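Local atomic coordinates of mandelate racemase / muconate lactonizing enzyme, C-terminal domain protein (Labrenzia alexandrii, PDB entry 4E5T), a protein that probably acts as a magnesium-dependent enzyme of the enolase superfamily, related to mandelate racemase and muconate lactonizing enzyme, although its substrate is not established. Residues A[2-7]-A[29-34]; A[8-13]-A[381-386]; A[61-66]-A[76-81]; A[354-359]-A[373-378]. One frame throughout, in Å; residues are numbered along the deposited sequence.

Interaction 1 (A[2-7]-A[29-34])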
loop_
_atom_site.group_PDB
_atom_site.type_symbol
_atom_site.label_atom_id
_atom_site.label_comp_id
_atom_site.label_asym_id
_atom_site.label_seq_id
_atom_site.Cartn_x
_atom_site.Cartn_y
_atom_site.Cartn_z
ATOM N N MET A 2 42.249 -25.486 17.790
ATOM C CA MET A 2 41.854 -24.429 18.725
ATOM C C MET A 2 40.457 -24.659 19.306
ATOM O O MET A 2 39.493 -24.850 18.572
ATOM C CB MET A 2 41.910 -23.042 18.062
ATOM C CG MET A 2 41.987 -21.905 19.086
ATOM S SD MET A 2 42.060 -20.194 18.482
ATOM C CE MET A 2 43.338 -20.279 17.238
ATOM N N ARG A 3 40.348 -24.634 20.628
ATOM C CA ARG A 3 39.059 -24.830 21.275
ATOM C C ARG A 3 38.898 -24.003 22.557
ATOM O O ARG A 3 39.816 -23.900 23.364
ATOM C CB ARG A 3 38.802 -26.319 21.534
ATOM C CG ARG A 3 40.042 -27.170 21.762
ATOM C CD ARG A 3 39.692 -28.480 22.480
ATOM N NE ARG A 3 38.934 -28.226 23.707
ATOM C CZ ARG A 3 38.558 -29.162 24.575
ATOM N NH1 ARG A 3 38.877 -30.436 24.360
ATOM N NH2 ARG A 3 37.866 -28.819 25.661
ATOM N N LEU A 4 37.730 -23.394 22.730
ATOM C CA LEU A 4 37.438 -22.656 23.954
ATOM C C LEU A 4 37.308 -23.655 25.089
ATOM O O LEU A 4 36.687 -24.727 24.934
ATOM C CB LEU A 4 36.144 -21.857 23.818
ATOM C CG LEU A 4 36.184 -20.846 22.683
ATOM C CD1 LEU A 4 34.896 -20.077 22.603
ATOM C CD2 LEU A 4 37.345 -19.910 22.921
ATOM N N SER A 5 37.874 -23.291 26.234
ATOM C CA SER A 5 38.043 -24.243 27.317
ATOM C C SER A 5 37.413 -23.770 28.615
ATOM O O SER A 5 36.805 -24.550 29.355
ATOM C CB SER A 5 39.534 -24.487 27.543
ATOM O OG SER A 5 39.790 -25.863 27.648
ATOM N N ASP A 6 37.566 -22.481 28.883
ATOM C CA ASP A 6 37.282 -21.949 30.202
ATOM C C ASP A 6 36.718 -20.549 30.120
ATOM O O ASP A 6 37.088 -19.752 29.250
ATOM C CB ASP A 6 38.549 -21.938 31.057
ATOM C CG ASP A 6 38.875 -23.300 31.630
ATOM O OD1 ASP A 6 38.014 -23.860 32.349
ATOM O OD2 ASP A 6 39.989 -23.810 31.356
ATOM N N ILE A 7 35.809 -20.272 31.047
ATOM C CA ILE A 7 35.214 -18.965 31.190
ATOM C C ILE A 7 35.379 -18.506 32.643
ATOM O O ILE A 7 35.303 -19.310 33.584
ATOM C CB ILE A 7 33.723 -18.965 30.751
ATOM C CG1 ILE A 7 33.121 -17.558 30.888
ATOM C CG2 ILE A 7 32.916 -19.991 31.537
ATOM C CD1 ILE A 7 31.687 -17.438 30.409
ATOM N N LEU A 29 37.180 -15.452 28.220
ATOM C CA LEU A 29 37.232 -16.761 27.548
ATOM C C LEU A 29 38.660 -17.246 27.349
ATOM O O LEU A 29 39.515 -16.504 26.874
ATOM C CB LEU A 29 36.551 -16.715 26.184
ATOM C CG LEU A 29 35.061 -16.415 26.088
ATOM C CD1 LEU A 29 34.546 -16.972 24.785
ATOM C CD2 LEU A 29 34.334 -17.034 27.243
ATOM N N VAL A 30 38.925 -18.495 27.703
ATOM C CA VAL A 30 40.272 -19.026 27.541
ATOM C C VAL A 30 40.304 -20.277 26.687
ATOM O O VAL A 30 39.637 -21.261 26.998
ATOM C CB VAL A 30 40.902 -19.402 28.880
ATOM C CG1 VAL A 30 42.380 -19.678 28.682
ATOM C CG2 VAL A 30 40.696 -18.299 29.896
ATOM N N THR A 31 41.093 -20.234 25.617
ATOM C CA THR A 31 41.381 -21.424 24.825
ATOM C C THR A 31 42.319 -22.394 25.564
ATOM O O THR A 31 43.006 -22.038 26.530
ATOM C CB THR A 31 42.073 -21.061 23.523
ATOM O OG1 THR A 31 43.267 -20.335 23.829
ATOM C CG2 THR A 31 41.183 -20.201 22.646
ATOM N N ALA A 32 42.360 -23.618 25.062
ATOM C CA ALA A 32 43.140 -24.700 25.641
ATOM C C ALA A 32 44.636 -24.411 25.645
ATOM O O ALA A 32 45.396 -24.966 26.438
ATOM C CB ALA A 32 42.866 -25.958 24.857
ATOM N N CYS A 33 45.045 -23.543 24.734
ATOM C CA CYS A 33 46.445 -23.276 24.500
ATOM C C CYS A 33 46.849 -21.951 25.152
ATOM O O CYS A 33 48.029 -21.582 25.155
ATOM C CB CYS A 33 46.739 -23.293 22.991
ATOM S SG CYS A 33 45.664 -22.214 21.961
ATOM N N GLY A 34 45.873 -21.237 25.710
ATOM C CA GLY A 34 46.178 -20.058 26.503
ATOM C C GLY A 34 45.680 -18.693 26.043
ATOM O O GLY A 34 45.691 -17.736 26.837
#
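Val30 O accepts two amides from consecutive residues, Ser5 N at 2.8 Å and Asp6 N at 3.1 Å, both donors lying in its carbonyl plane. Val30 N in turn donates to Asp6 O over 2.7 Å, the straightest of the cross-strand bonds at 159°. Beyond Ser5, Arg3 O takes the amide of Ala32 N nearly along its C=O axis. Because Ser5 and Asp6 both face Val30, the arrangement is a classic beta bulge, set in the hairpin of strands 4-13 and 23-31 that opens the N-terminal capping domain of this enolase-superfamily fold. The psi of Ser5, -40°, marks the kink that brings the two amides to one oxygen. On the apolar face, Leu4 crosses Leu29 obliquely, CD1 to CD1 at 3.8 Å, while Leu29 CD2 lies alongside Ile7 CG1 at 3.9 Å. Leu4 CD2 also rests on Thr31 CG2, which stands anti to the carbonyl carbon of Thr31. That leaves Thr31 OG1 (chi1 57°) to hydrogen-bond Ile35 O beyond the type I turn running from Thr31 to Gly34. Phe59 of helix 48-63, with Ala101 and Ile105 of helix 89-110, packs against Leu29, and Phe63 and Cys102 cover Leu4.

Interaction 2 (A[8-13]-A[381-386])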
loop_
_atom_site.group_PDB
_atom_site.type_symbol
_atom_site.label_atom_id
_atom_site.label_comp_id
_atom_site.label_asym_id
_atom_site.label_seq_id
_atom_site.Cartn_x
_atom_site.Cartn_y
_atom_site.Cartn_z
ATOM N N GLU A 8 35.678 -17.223 32.817
ATOM C CA GLU A 8 35.493 -16.581 34.104
ATOM C C GLU A 8 34.542 -15.406 33.855
ATOM O O GLU A 8 34.569 -14.802 32.784
ATOM C CB GLU A 8 36.823 -16.130 34.737
ATOM C CG GLU A 8 36.636 -15.502 36.125
ATOM C CD GLU A 8 37.932 -15.151 36.859
ATOM O OE1 GLU A 8 38.957 -14.862 36.189
ATOM O OE2 GLU A 8 37.914 -15.161 38.120
ATOM N N THR A 9 33.671 -15.119 34.820
ATOM C CA THR A 9 32.814 -13.941 34.743
ATOM C C THR A 9 33.191 -12.986 35.852
ATOM O O THR A 9 33.724 -13.385 36.887
ATOM C CB THR A 9 31.292 -14.267 34.845
ATOM O OG1 THR A 9 31.030 -15.066 36.010
ATOM C CG2 THR A 9 30.801 -14.992 33.605
ATOM N N PHE A 10 32.916 -11.714 35.608
ATOM C CA PHE A 10 33.209 -10.657 36.556
ATOM C C PHE A 10 31.992 -9.752 36.622
ATOM O O PHE A 10 31.491 -9.284 35.600
ATOM C CB PHE A 10 34.407 -9.832 36.089
ATOM C CG PHE A 10 35.626 -10.649 35.746
ATOM C CD1 PHE A 10 35.675 -11.406 34.577
ATOM C CD2 PHE A 10 36.736 -10.632 36.575
ATOM C CE1 PHE A 10 36.784 -12.147 34.261
ATOM C CE2 PHE A 10 37.858 -11.367 36.256
ATOM C CZ PHE A 10 37.884 -12.124 35.103
ATOM N N VAL A 11 31.501 -9.530 37.827
ATOM C CA VAL A 11 30.488 -8.541 38.052
ATOM C C VAL A 11 31.187 -7.433 38.804
ATOM O O VAL A 11 31.674 -7.645 39.907
ATOM C CB VAL A 11 29.349 -9.129 38.871
ATOM C CG1 VAL A 11 28.225 -8.097 39.060
ATOM C CG2 VAL A 11 28.838 -10.421 38.197
ATOM N N VAL A 12 31.277 -6.263 38.183
ATOM C CA VAL A 12 32.068 -5.162 38.720
ATOM C C VAL A 12 31.203 -3.946 39.013
ATOM O O VAL A 12 30.629 -3.365 38.096
ATOM C CB VAL A 12 33.160 -4.712 37.708
ATOM C CG1 VAL A 12 33.898 -3.505 38.241
ATOM C CG2 VAL A 12 34.129 -5.850 37.395
ATOM N N GLY A 13 31.115 -3.556 40.281
ATOM C CA GLY A 13 30.402 -2.342 40.654
ATOM C C GLY A 13 31.128 -1.098 40.168
ATOM O O GLY A 13 32.353 -1.045 40.177
ATOM N N VAL A 381 42.042 -5.371 38.783
ATOM C CA VAL A 381 41.171 -4.235 39.054
ATOM C C VAL A 381 39.714 -4.670 39.033
ATOM O O VAL A 381 38.918 -4.219 39.854
ATOM C CB VAL A 381 41.414 -3.075 38.074
ATOM C CG1 VAL A 381 40.282 -2.072 38.130
ATOM C CG2 VAL A 381 42.718 -2.408 38.412
ATOM N N ALA A 382 39.379 -5.576 38.119
ATOM C CA ALA A 382 38.009 -6.082 38.021
ATOM C C ALA A 382 37.593 -6.915 39.230
ATOM O O ALA A 382 36.486 -6.758 39.707
ATOM C CB ALA A 382 37.790 -6.855 36.734
ATOM N N ARG A 383 38.463 -7.791 39.731
ATOM C CA ARG A 383 38.095 -8.609 40.894
ATOM C C ARG A 383 38.060 -7.797 42.178
ATOM O O ARG A 383 37.375 -8.158 43.139
ATOM C CB ARG A 383 39.049 -9.787 41.098
ATOM C CG ARG A 383 39.201 -10.694 39.922
ATOM C CD ARG A 383 39.912 -11.980 40.295
ATOM N NE ARG A 383 40.000 -12.839 39.122
ATOM C CZ ARG A 383 40.983 -12.786 38.233
ATOM N NH1 ARG A 383 40.959 -13.597 37.179
ATOM N NH2 ARG A 383 41.988 -11.923 38.402
ATOM N N ALA A 384 38.817 -6.707 42.199
ATOM C CA ALA A 384 39.001 -5.940 43.418
ATOM C C ALA A 384 37.797 -5.051 43.656
ATOM O O ALA A 384 37.687 -4.427 44.701
ATOM C CB ALA A 384 40.262 -5.116 43.326
ATOM N N ASN A 385 36.896 -5.002 42.677
ATOM C CA ASN A 385 35.725 -4.132 42.723
ATOM C C ASN A 385 34.394 -4.859 42.553
ATOM O O ASN A 385 33.695 -4.634 41.558
ATOM C CB ASN A 385 35.825 -3.073 41.631
ATOM C CG ASN A 385 36.898 -2.056 41.905
ATOM O OD1 ASN A 385 36.612 -0.968 42.395
ATOM N ND2 ASN A 385 38.145 -2.404 41.596
ATOM N N PRO A 386 34.016 -5.697 43.537
ATOM C CA PRO A 386 32.769 -6.463 43.469
ATOM C C PRO A 386 31.544 -5.537 43.440
ATOM O O PRO A 386 31.634 -4.374 43.835
ATOM C CB PRO A 386 32.791 -7.239 44.783
ATOM C CG PRO A 386 33.453 -6.310 45.706
ATOM C CD PRO A 386 34.574 -5.720 44.897
#
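Glu8 opens the contact with an extended side chain, CG anti to the backbone N, that carries its carboxylate to the side of the Arg383 guanidinium formed by NE and NH1. Arg383 NH1 reaches Glu8 OE1 at 2.6 Å on the syn lone pair. Arg383 NE donates to Glu8 OE2 at 3.3 Å, nearly straight at 164° but from above the carboxylate plane. The two planes are 37° apart, so this two-nitrogen grip is twisted rather than flat. Two residues on, Phe10 places CE2 3.6 Å above the plane of the same guanidinium, offset toward its rim; ring and guanidinium are inclined by 52°, too steep for a stack. Phe10 CD2 also touches Ala382 CB at 3.9 Å. Val12 divides its methyls: CG2 packs on Ala382 CB, whereas CG1 meets Asn385 CB. At the end of the strand Gly13 N donates to Asn385 O over 3.1 Å, arriving above the carbonyl plane. Asn385 is itself steadied by ND2, which bonds back to Val381 O of helix 379-383. The contact thus ties a strand of the N-terminal capping sheet to a helix late in the chain. With Glu379 as a second salt-bridge partner of Arg383 NH1, the guanidinium serves two carboxylates, which would probably help keep both ionised.

Interaction 3 (A[61-66]-A[76-81])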
loop_
_atom_site.group_PDB
_atom_site.type_symbol
_atom_site.label_atom_id
_atom_site.label_comp_id
_atom_site.label_asym_id
_atom_site.label_seq_id
_atom_site.Cartn_x
_atom_site.Cartn_y
_atom_site.Cartn_z
ATOM N N ARG A 61 27.025 -25.020 27.757
ATOM C CA ARG A 61 26.068 -25.672 26.864
ATOM C C ARG A 61 26.427 -25.485 25.387
ATOM O O ARG A 61 26.284 -26.404 24.585
ATOM C CB ARG A 61 24.646 -25.164 27.144
ATOM C CG ARG A 61 23.608 -26.247 27.429
ATOM C CD ARG A 61 22.367 -25.668 28.119
ATOM N NE ARG A 61 22.357 -25.870 29.573
ATOM C CZ ARG A 61 21.698 -26.852 30.194
ATOM N NH1 ARG A 61 20.991 -27.732 29.486
ATOM N NH2 ARG A 61 21.748 -26.958 31.520
ATOM N N GLN A 62 26.914 -24.304 25.033
ATOM C CA GLN A 62 27.163 -23.996 23.631
ATOM C C GLN A 62 28.626 -23.859 23.190
ATOM O O GLN A 62 28.954 -24.241 22.065
ATOM C CB GLN A 62 26.396 -22.739 23.188
ATOM C CG GLN A 62 24.912 -22.707 23.502
ATOM C CD GLN A 62 24.207 -24.000 23.185
ATOM O OE1 GLN A 62 24.600 -24.744 22.279
ATOM N NE2 GLN A 62 23.144 -24.284 23.940
ATOM N N PHE A 63 29.502 -23.316 24.036
ATOM C CA PHE A 63 30.824 -22.911 23.535
ATOM C C PHE A 63 31.993 -23.853 23.805
ATOM O O PHE A 63 32.838 -24.039 22.942
ATOM C CB PHE A 63 31.169 -21.492 23.983
ATOM C CG PHE A 63 30.338 -20.430 23.317
ATOM C CD1 PHE A 63 28.953 -20.406 23.483
ATOM C CD2 PHE A 63 30.930 -19.456 22.528
ATOM C CE1 PHE A 63 28.181 -19.437 22.871
ATOM C CE2 PHE A 63 30.162 -18.480 21.917
ATOM C CZ PHE A 63 28.785 -18.469 22.089
ATOM N N ALA A 64 32.047 -24.419 25.000
ATOM C CA ALA A 64 33.155 -25.279 25.402
ATOM C C ALA A 64 33.442 -26.356 24.352
ATOM O O ALA A 64 32.545 -27.089 23.953
ATOM C CB ALA A 64 32.839 -25.921 26.726
ATOM N N GLY A 65 34.688 -26.431 23.891
ATOM C CA GLY A 65 35.055 -27.405 22.880
ATOM C C GLY A 65 34.916 -26.911 21.443
ATOM O O GLY A 65 35.054 -27.689 20.503
ATOM N N GLU A 66 34.652 -25.620 21.263
ATOM C CA GLU A 66 34.393 -25.094 19.933
ATOM C C GLU A 66 35.483 -24.154 19.460
ATOM O O GLU A 66 36.143 -23.506 20.265
ATOM C CB GLU A 66 33.035 -24.376 19.875
ATOM C CG GLU A 66 31.824 -25.291 19.909
ATOM C CD GLU A 66 31.570 -26.013 18.590
ATOM O OE1 GLU A 66 32.368 -25.852 17.628
ATOM O OE2 GLU A 66 30.551 -26.739 18.517
ATOM N N HIS A 76 24.097 -19.369 16.129
ATOM C CA HIS A 76 22.904 -20.144 15.844
ATOM C C HIS A 76 22.604 -21.223 16.901
ATOM O O HIS A 76 21.456 -21.381 17.327
ATOM C CB HIS A 76 22.934 -20.680 14.411
ATOM C CG HIS A 76 22.653 -19.627 13.379
ATOM N ND1 HIS A 76 23.626 -18.795 12.873
ATOM C CD2 HIS A 76 21.497 -19.250 12.783
ATOM C CE1 HIS A 76 23.088 -17.966 11.997
ATOM N NE2 HIS A 76 21.796 -18.220 11.923
ATOM N N LYS A 77 23.630 -21.933 17.349
ATOM C CA LYS A 77 23.474 -22.893 18.450
ATOM C C LYS A 77 22.830 -22.251 19.667
ATOM O O LYS A 77 22.018 -22.863 20.331
ATOM C CB LYS A 77 24.822 -23.505 18.865
ATOM C CG LYS A 77 25.258 -24.678 18.005
ATOM C CD LYS A 77 26.536 -25.301 18.512
ATOM C CE LYS A 77 26.419 -25.777 19.947
ATOM N NZ LYS A 77 27.764 -26.175 20.484
ATOM N N THR A 78 23.185 -21.004 19.942
ATOM C CA THR A 78 22.746 -20.326 21.157
ATOM C C THR A 78 21.337 -19.759 21.019
ATOM O O THR A 78 20.478 -19.922 21.893
ATOM C CB THR A 78 23.744 -19.218 21.500
ATOM O OG1 THR A 78 24.998 -19.836 21.763
ATOM C CG2 THR A 78 23.324 -18.445 22.728
ATOM N N TYR A 79 21.139 -19.099 19.890
ATOM C CA TYR A 79 19.891 -18.480 19.483
ATOM C C TYR A 79 18.747 -19.485 19.302
ATOM O O TYR A 79 17.569 -19.136 19.457
ATOM C CB TYR A 79 20.152 -17.779 18.155
ATOM C CG TYR A 79 19.001 -16.999 17.614
ATOM C CD1 TYR A 79 18.439 -15.964 18.344
ATOM C CD2 TYR A 79 18.494 -17.273 16.349
ATOM C CE1 TYR A 79 17.376 -15.227 17.832
ATOM C CE2 TYR A 79 17.448 -16.546 15.830
ATOM C CZ TYR A 79 16.888 -15.524 16.571
ATOM O OH TYR A 79 15.844 -14.801 16.042
ATOM N N GLY A 80 19.087 -20.726 18.964
ATOM C CA GLY A 80 18.069 -21.709 18.670
ATOM C C GLY A 80 17.908 -22.722 19.778
ATOM O O GLY A 80 17.058 -23.627 19.698
ATOM N N ALA A 81 18.742 -22.579 20.804
ATOM C CA ALA A 81 18.678 -23.449 21.969
ATOM C C ALA A 81 17.290 -23.372 22.609
ATOM O O ALA A 81 16.703 -22.295 22.705
ATOM C CB ALA A 81 19.741 -23.051 22.955
#
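The Phe63 ring meets segment 76-81 at its CE1 corner, 3.4 Å from Thr78 OG1, an oblique approach in which the two side chains cross at about a right angle. Leu74 of helix 71-79 and Leu95 and Leu98 of helix 89-110 also pack on this ring. The second flat group, the Gln62 amide, is folded back by a bend at chi2 (-45°). Its OE1 lies beside Lys77 CE at 3.1 Å, and its NE2 faces Ala81 CB at 3.8 Å. Gln62 CG meanwhile rests 3.4 Å from Thr78 OG1, a hydroxyl hydrogen-bonded to Leu74 O one turn earlier in its own helix. An alanine in place of Gln62 would remove CG and the amide, and would probably loosen the packing on Thr78 and Ala81 and the lateral confinement of the Lys77 chain. The contact joins helices 48-63 and 71-79 near their C-terminal ends in the N-terminal capping domain, beside a second subunit whose Ile180 packs on Lys77. Lys77, bent at chi3, brings NZ to Gln62 O at 2.8 Å, in the carbonyl plane and on a lone pair. The same NZ reaches Glu66 OE2 tip to tip at 3.5 Å, a weak salt-bridge bond, while Glu66 OE1 pairs with Lys73. Within these two segments the stronger hold on the ammonium is thus a main-chain carbonyl, with the weakly held carboxylate of Glu66 likely to add electrostatic support.

Interaction 4 (A[354-359]-A[373-378])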
loop_
_atom_site.group_PDB
_atom_site.type_symbol
_atom_site.label_atom_id
_atom_site.label_comp_id
_atom_site.label_asym_id
_atom_site.label_seq_id
_atom_site.Cartn_x
_atom_site.Cartn_y
_atom_site.Cartn_z
ATOM N N LEU A 354 41.073 -0.987 32.165
ATOM C CA LEU A 354 41.925 -1.395 31.061
ATOM C C LEU A 354 43.448 -1.440 31.400
ATOM O O LEU A 354 43.937 -0.812 32.340
ATOM C CB LEU A 354 41.630 -0.534 29.830
ATOM C CG LEU A 354 40.171 -0.660 29.396
ATOM C CD1 LEU A 354 39.929 0.057 28.086
ATOM C CD2 LEU A 354 39.786 -2.134 29.295
ATOM N N THR A 355 44.169 -2.230 30.624
ATOM C CA THR A 355 45.589 -2.440 30.786
ATOM C C THR A 355 46.294 -1.238 30.182
ATOM O O THR A 355 47.399 -0.857 30.595
ATOM C CB THR A 355 45.969 -3.737 30.047
ATOM O OG1 THR A 355 46.217 -4.770 31.001
ATOM C CG2 THR A 355 47.175 -3.561 29.153
ATOM N N THR A 356 45.622 -0.644 29.202
ATOM C CA THR A 356 46.063 0.554 28.522
ATOM C C THR A 356 44.757 1.222 28.135
ATOM O O THR A 356 43.845 0.551 27.649
ATOM C CB THR A 356 46.823 0.211 27.240
ATOM O OG1 THR A 356 46.020 -0.657 26.426
ATOM C CG2 THR A 356 48.127 -0.483 27.549
ATOM N N PRO A 357 44.651 2.541 28.339
ATOM C CA PRO A 357 43.342 3.208 28.289
ATOM C C PRO A 357 42.841 3.500 26.874
ATOM O O PRO A 357 43.630 3.513 25.935
ATOM C CB PRO A 357 43.608 4.521 29.026
ATOM C CG PRO A 357 45.041 4.822 28.699
ATOM C CD PRO A 357 45.739 3.481 28.669
ATOM N N ILE A 358 41.536 3.722 26.739
ATOM C CA ILE A 358 40.969 4.200 25.486
ATOM C C ILE A 358 41.529 5.593 25.207
ATOM O O ILE A 358 41.522 6.467 26.075
ATOM C CB ILE A 358 39.410 4.230 25.527
ATOM C CG1 ILE A 358 38.863 2.836 25.839
ATOM C CG2 ILE A 358 38.854 4.700 24.210
ATOM C CD1 ILE A 358 37.314 2.751 26.036
ATOM N N ARG A 359 42.020 5.798 23.995
ATOM C CA ARG A 359 42.683 7.043 23.656
ATOM C C ARG A 359 41.709 8.106 23.165
ATOM O O ARG A 359 41.179 8.019 22.059
ATOM C CB ARG A 359 43.732 6.761 22.588
ATOM C CG ARG A 359 44.813 7.787 22.470
ATOM C CD ARG A 359 45.819 7.309 21.475
ATOM N NE ARG A 359 46.768 8.358 21.128
ATOM C CZ ARG A 359 47.540 8.330 20.047
ATOM N NH1 ARG A 359 47.463 7.301 19.206
ATOM N NH2 ARG A 359 48.380 9.331 19.805
ATOM N N LEU A 373 40.352 -6.673 20.405
ATOM C CA LEU A 373 39.590 -5.504 20.800
ATOM C C LEU A 373 40.527 -4.336 21.041
ATOM O O LEU A 373 40.082 -3.184 21.095
ATOM C CB LEU A 373 38.748 -5.783 22.038
ATOM C CG LEU A 373 37.716 -6.909 21.922
ATOM C CD1 LEU A 373 37.156 -7.241 23.300
ATOM C CD2 LEU A 373 36.605 -6.547 20.936
ATOM N N GLY A 374 41.819 -4.629 21.180
ATOM C CA GLY A 374 42.823 -3.580 21.191
ATOM C C GLY A 374 43.310 -3.215 22.572
ATOM O O GLY A 374 44.337 -2.541 22.740
ATOM N N HIS A 375 42.548 -3.652 23.567
ATOM C CA HIS A 375 42.878 -3.423 24.964
ATOM C C HIS A 375 42.506 -4.672 25.756
ATOM O O HIS A 375 41.690 -5.475 25.311
ATOM C CB HIS A 375 42.123 -2.208 25.498
ATOM C CG HIS A 375 42.240 -0.992 24.628
ATOM N ND1 HIS A 375 42.881 0.157 25.038
ATOM C CD2 HIS A 375 41.795 -0.745 23.373
ATOM C CE1 HIS A 375 42.818 1.060 24.074
ATOM N NE2 HIS A 375 42.169 0.534 23.049
ATOM N N ASP A 376 43.125 -4.838 26.918
ATOM C CA ASP A 376 42.909 -6.015 27.741
ATOM C C ASP A 376 42.285 -5.633 29.083
ATOM O O ASP A 376 42.516 -4.537 29.602
ATOM C CB ASP A 376 44.229 -6.753 27.969
ATOM C CG ASP A 376 44.635 -7.610 26.784
ATOM O OD1 ASP A 376 43.724 -8.030 26.031
ATOM O OD2 ASP A 376 45.859 -7.863 26.617
ATOM N N LEU A 377 41.480 -6.534 29.638
ATOM C CA LEU A 377 40.860 -6.266 30.920
ATOM C C LEU A 377 41.888 -6.414 32.030
ATOM O O LEU A 377 42.604 -7.410 32.122
ATOM C CB LEU A 377 39.659 -7.185 31.168
ATOM C CG LEU A 377 38.903 -6.984 32.496
ATOM C CD1 LEU A 377 38.133 -5.683 32.550
ATOM C CD2 LEU A 377 37.991 -8.170 32.831
ATOM N N ASN A 378 41.972 -5.401 32.870
ATOM C CA ASN A 378 42.743 -5.516 34.075
ATOM C C ASN A 378 41.941 -6.382 35.038
ATOM O O ASN A 378 41.138 -5.882 35.815
ATOM C CB ASN A 378 42.985 -4.133 34.649
ATOM C CG ASN A 378 44.072 -4.123 35.678
ATOM O OD1 ASN A 378 44.234 -5.091 36.417
ATOM N ND2 ASN A 378 44.828 -3.026 35.741
#
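Two hydrogen bonds of different kinds join the loops 354-359 and 373-378. The backbone one runs from Thr355 N to Asp376 O over 3.0 Å, the donor in the carbonyl plane, and accompanies a single bridge between Leu354 and Leu377. The side-chain one is straighter: His375 ND1 donates to Thr356 O at 2.8 Å with an angle of 170°. Thr356 O lies almost in the imidazole plane, whereas the nitrogen stands well above the carbonyl plane of its acceptor.

Weaker polar contacts support these. Leu354 CA makes a CA-H...O contact of 3.5 Å with Asp376 O, which therefore meets both Leu354 and Thr355. At the next position round the imidazole edge, His375 CE1 approaches Pro357 O at 3.2 Å, so two successive carbonyls line that rim. Replacing His375 by alanine would remove the ring, and with it the ND1 bond to Thr356 O, and would probably leave the backbone at Thr356 and Pro357 less firmly held.

The apolar part is modest. Leu354 CD1 packs on His375 CB at 4.1 Å, and Thr355 lies alongside Asp376, CB against CB.

Asn378 caps helix 379-383 by accepting Val381 N at its OD1. Asp376 forms a salt bridge with Lys108 of helix 89-110, and its side chain also touches Tyr38 of strand 36-41. Leu325 of the barrel-domain helix 321-332 packs on His375, so the paired loops lie where the C-terminal barrel domain meets the capping domain.

Interactions 1 and 2 use successive halves of strand 4-13, their centres about 20 Å apart: the first pairs it within the capping sheet, the second with the late helix 379-383. Interaction 3 adjoins interaction 1 directly, since Leu4 O lies 2.8 Å from Gly65 N and Leu4 N 2.9 Å from Glu66 O, both probable hydrogen bonds. Interaction 4 leads into interaction 2 in sequence, and Leu377 CD2 packs on Ala382 CB at 4.1 Å. Interactions 3 and 4 are the most distant pair, about 28 Å between centres. None of the four supplies a magnesium ligand; Glu240 and Glu266, which bind the ion, belong to the barrel domain.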